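Local atomic coordinates of uncharacterized metalloprotein (Deinococcus radiodurans, PDB entry 3GG7), a protein that is of unknown function but binds manganese and probably hydrolyses ester bonds, as a TatD-type metal-dependent hydrolase would. Residues H7-L12 and E194-F199. Residues are numbered along the deposited sequence; the frame is centred on the assembly and turned at random.
Sequences HVHLDL and ETDGPF. With MN (manganese (II) ion), chain B.
The imidazole of His9 takes the edge of the Phe199 ring over one face, CE2 standing 3.4 Å above the middle of the five-membered ring, while Asp196 OD1 and Gly197 O lie at its own edge. With the two planes at 85°, this is a T-shaped stack. His7 likewise meets Asp196 OD1 at its edge, and the ring of His148 stacks on it. His7 and His9 form the His-X-His motif at the end of the first strand of a TatD-type TIM barrel, and they illustrate how such a fold builds a metal site from strand ends far apart in sequence. NE2 of His7 and NE2 of His9 each bind manganese at 2.1 Å, Asp196 OD1 adds a third bond, and Glu86 with a water completes the shell. That water also donates to Asp196 OD2, so both carboxylate oxygens are engaged and the group is held against rotation. On the second shell, Ser122 holds His7 ND1, which fixes the turn of the ring; Glu194, alongside, is hydrogen-bonded through OE1 to Ser168 and through OE2 to His148.

Two backbone bonds tie the segments together beside the metal: Asp196 N donates to His7 O at 2.8 Å, and His9 N to Gly197 O with an N-H...O angle of 163°. Thr195 OG1, between its backbone N and carbonyl carbon (chi1 65°), accepts from Gly197 N in an ST turn and is also hydrogen-bonded to Asp5 OD2. A valine in place of Thr195 has no hydroxyl, and would probably leave Gly197 N and Asp5 without this partner and let the loop carrying Asp196 shift. Beyond the site, the cis-proline Pro198 rests its CD on His9 CB and Leu12 CB, and Leu12 CD1 touches Phe199 CZ at 3.6 Å.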
loop_
_atom_site.group_PDB
_atom_site.type_symbol
_atom_site.label_atom_id
_atom_site.label_comp_id
_atom_site.label_asym_id
_atom_site.label_seq_id
_atom_site.Cartn_x
_atom_site.Cartn_y
_atom_site.Cartn_z
ATOM N N HIS A 7 -1.860 3.175 3.278
ATOM C CA HIS A 7 -2.027 1.733 3.273
ATOM C C HIS A 7 -2.403 1.297 4.669
ATOM O O HIS A 7 -1.535 1.180 5.547
ATOM C CB HIS A 7 -0.739 1.042 2.831
ATOM C CG HIS A 7 -0.816 -0.453 2.813
ATOM N ND1 HIS A 7 -0.895 -1.172 1.646
ATOM C CD2 HIS A 7 -0.839 -1.369 3.824
ATOM C CE1 HIS A 7 -0.950 -2.463 1.931
ATOM N NE2 HIS A 7 -0.896 -2.612 3.238
ATOM N N VAL A 8 -3.694 1.032 4.871
ATOM C CA VAL A 8 -4.200 0.594 6.157
ATOM C C VAL A 8 -5.401 -0.342 5.994
ATOM O O VAL A 8 -6.207 -0.173 5.085
ATOM C CB VAL A 8 -4.496 1.797 7.071
ATOM C CG1 VAL A 8 -5.593 2.737 6.470
ATOM C CG2 VAL A 8 -4.877 1.356 8.478
ATOM N N HIS A 9 -5.486 -1.343 6.867
ATOM C CA HIS A 9 -6.542 -2.341 6.811
ATOM C C HIS A 9 -7.659 -1.956 7.755
ATOM O O HIS A 9 -7.803 -2.559 8.826
ATOM C CB HIS A 9 -5.992 -3.729 7.138
ATOM C CG HIS A 9 -4.900 -4.170 6.211
ATOM N ND1 HIS A 9 -5.127 -5.024 5.153
ATOM C CD2 HIS A 9 -3.576 -3.887 6.186
ATOM C CE1 HIS A 9 -3.994 -5.230 4.504
ATOM N NE2 HIS A 9 -3.032 -4.567 5.118
ATOM N N LEU A 10 -8.461 -0.968 7.372
ATOM C CA LEU A 10 -9.592 -0.568 8.234
ATOM C C LEU A 10 -10.489 -1.742 8.564
ATOM O O LEU A 10 -10.984 -1.833 9.694
ATOM C CB LEU A 10 -10.456 0.502 7.588
ATOM C CG LEU A 10 -9.842 1.823 7.267
ATOM C CD1 LEU A 10 -10.998 2.703 6.774
ATOM C CD2 LEU A 10 -9.176 2.447 8.502
ATOM N N ASP A 11 -10.643 -2.674 7.627
ATOM C CA ASP A 11 -11.595 -3.775 7.781
ATOM C C ASP A 11 -11.086 -4.901 8.702
ATOM O O ASP A 11 -11.804 -5.879 8.939
ATOM C CB ASP A 11 -12.090 -4.284 6.412
ATOM C CG ASP A 11 -11.006 -4.939 5.582
ATOM O OD1 ASP A 11 -9.880 -5.174 6.096
ATOM O OD2 ASP A 11 -11.313 -5.207 4.379
ATOM N N LEU A 12 -9.875 -4.767 9.236
ATOM C CA LEU A 12 -9.307 -5.776 10.113
ATOM C C LEU A 12 -9.275 -5.323 11.576
ATOM O O LEU A 12 -8.810 -6.082 12.427
ATOM C CB LEU A 12 -7.908 -6.167 9.643
ATOM C CG LEU A 12 -7.817 -6.850 8.276
ATOM C CD1 LEU A 12 -6.371 -7.255 7.945
ATOM C CD2 LEU A 12 -8.770 -8.070 8.187
ATOM N N GLU A 194 2.430 5.728 5.438
ATOM C CA GLU A 194 1.436 4.675 5.758
ATOM C C GLU A 194 1.610 4.207 7.193
ATOM O O GLU A 194 2.626 4.528 7.820
ATOM C CB GLU A 194 1.612 3.462 4.828
ATOM C CG GLU A 194 2.929 2.678 5.034
ATOM C CD GLU A 194 2.947 1.310 4.322
ATOM O OE1 GLU A 194 2.665 1.258 3.110
ATOM O OE2 GLU A 194 3.205 0.294 5.003
ATOM N N THR A 195 0.661 3.434 7.719
ATOM C CA THR A 195 0.860 2.660 8.940
ATOM C C THR A 195 0.841 1.138 8.753
ATOM O O THR A 195 1.484 0.420 9.492
ATOM C CB THR A 195 -0.166 2.954 10.035
ATOM O OG1 THR A 195 -1.484 2.552 9.605
ATOM C CG2 THR A 195 -0.147 4.430 10.442
ATOM N N ASP A 196 0.034 0.635 7.818
ATOM C CA ASP A 196 -0.257 -0.784 7.748
ATOM C C ASP A 196 -0.904 -1.321 9.040
ATOM O O ASP A 196 -0.737 -2.509 9.382
ATOM C CB ASP A 196 0.979 -1.622 7.394
ATOM C CG ASP A 196 0.617 -2.976 6.787
ATOM O OD1 ASP A 196 -0.480 -3.098 6.191
ATOM O OD2 ASP A 196 1.440 -3.918 6.893
ATOM N N GLY A 197 -1.647 -0.478 9.754
ATOM C CA GLY A 197 -2.436 -0.966 10.876
ATOM C C GLY A 197 -3.492 -1.924 10.363
ATOM O O GLY A 197 -3.921 -1.824 9.210
ATOM N N PRO A 198 -3.926 -2.886 11.187
ATOM C CA PRO A 198 -3.429 -3.207 12.544
ATOM C C PRO A 198 -2.272 -4.223 12.537
ATOM O O PRO A 198 -1.867 -4.702 13.608
ATOM C CB PRO A 198 -4.674 -3.810 13.207
ATOM C CG PRO A 198 -5.344 -4.538 12.112
ATOM C CD PRO A 198 -5.069 -3.748 10.823
ATOM N N PHE A 199 -1.756 -4.571 11.359
ATOM C CA PHE A 199 -0.646 -5.526 11.238
ATOM C C PHE A 199 0.619 -5.036 11.916
ATOM O O PHE A 199 1.281 -5.781 12.666
ATOM C CB PHE A 199 -0.325 -5.787 9.772
ATOM C CG PHE A 199 -1.267 -6.722 9.097
ATOM C CD1 PHE A 199 -1.451 -8.007 9.586
ATOM C CD2 PHE A 199 -1.916 -6.361 7.932
ATOM C CE1 PHE A 199 -2.308 -8.893 8.947
ATOM C CE2 PHE A 199 -2.778 -7.249 7.286
ATOM C CZ PHE A 199 -2.970 -8.507 7.787
HETATM MN MN MN B . -1.059 -4.345 4.435
HETATM O O HOH W 1 0.598 -5.432 4.909
#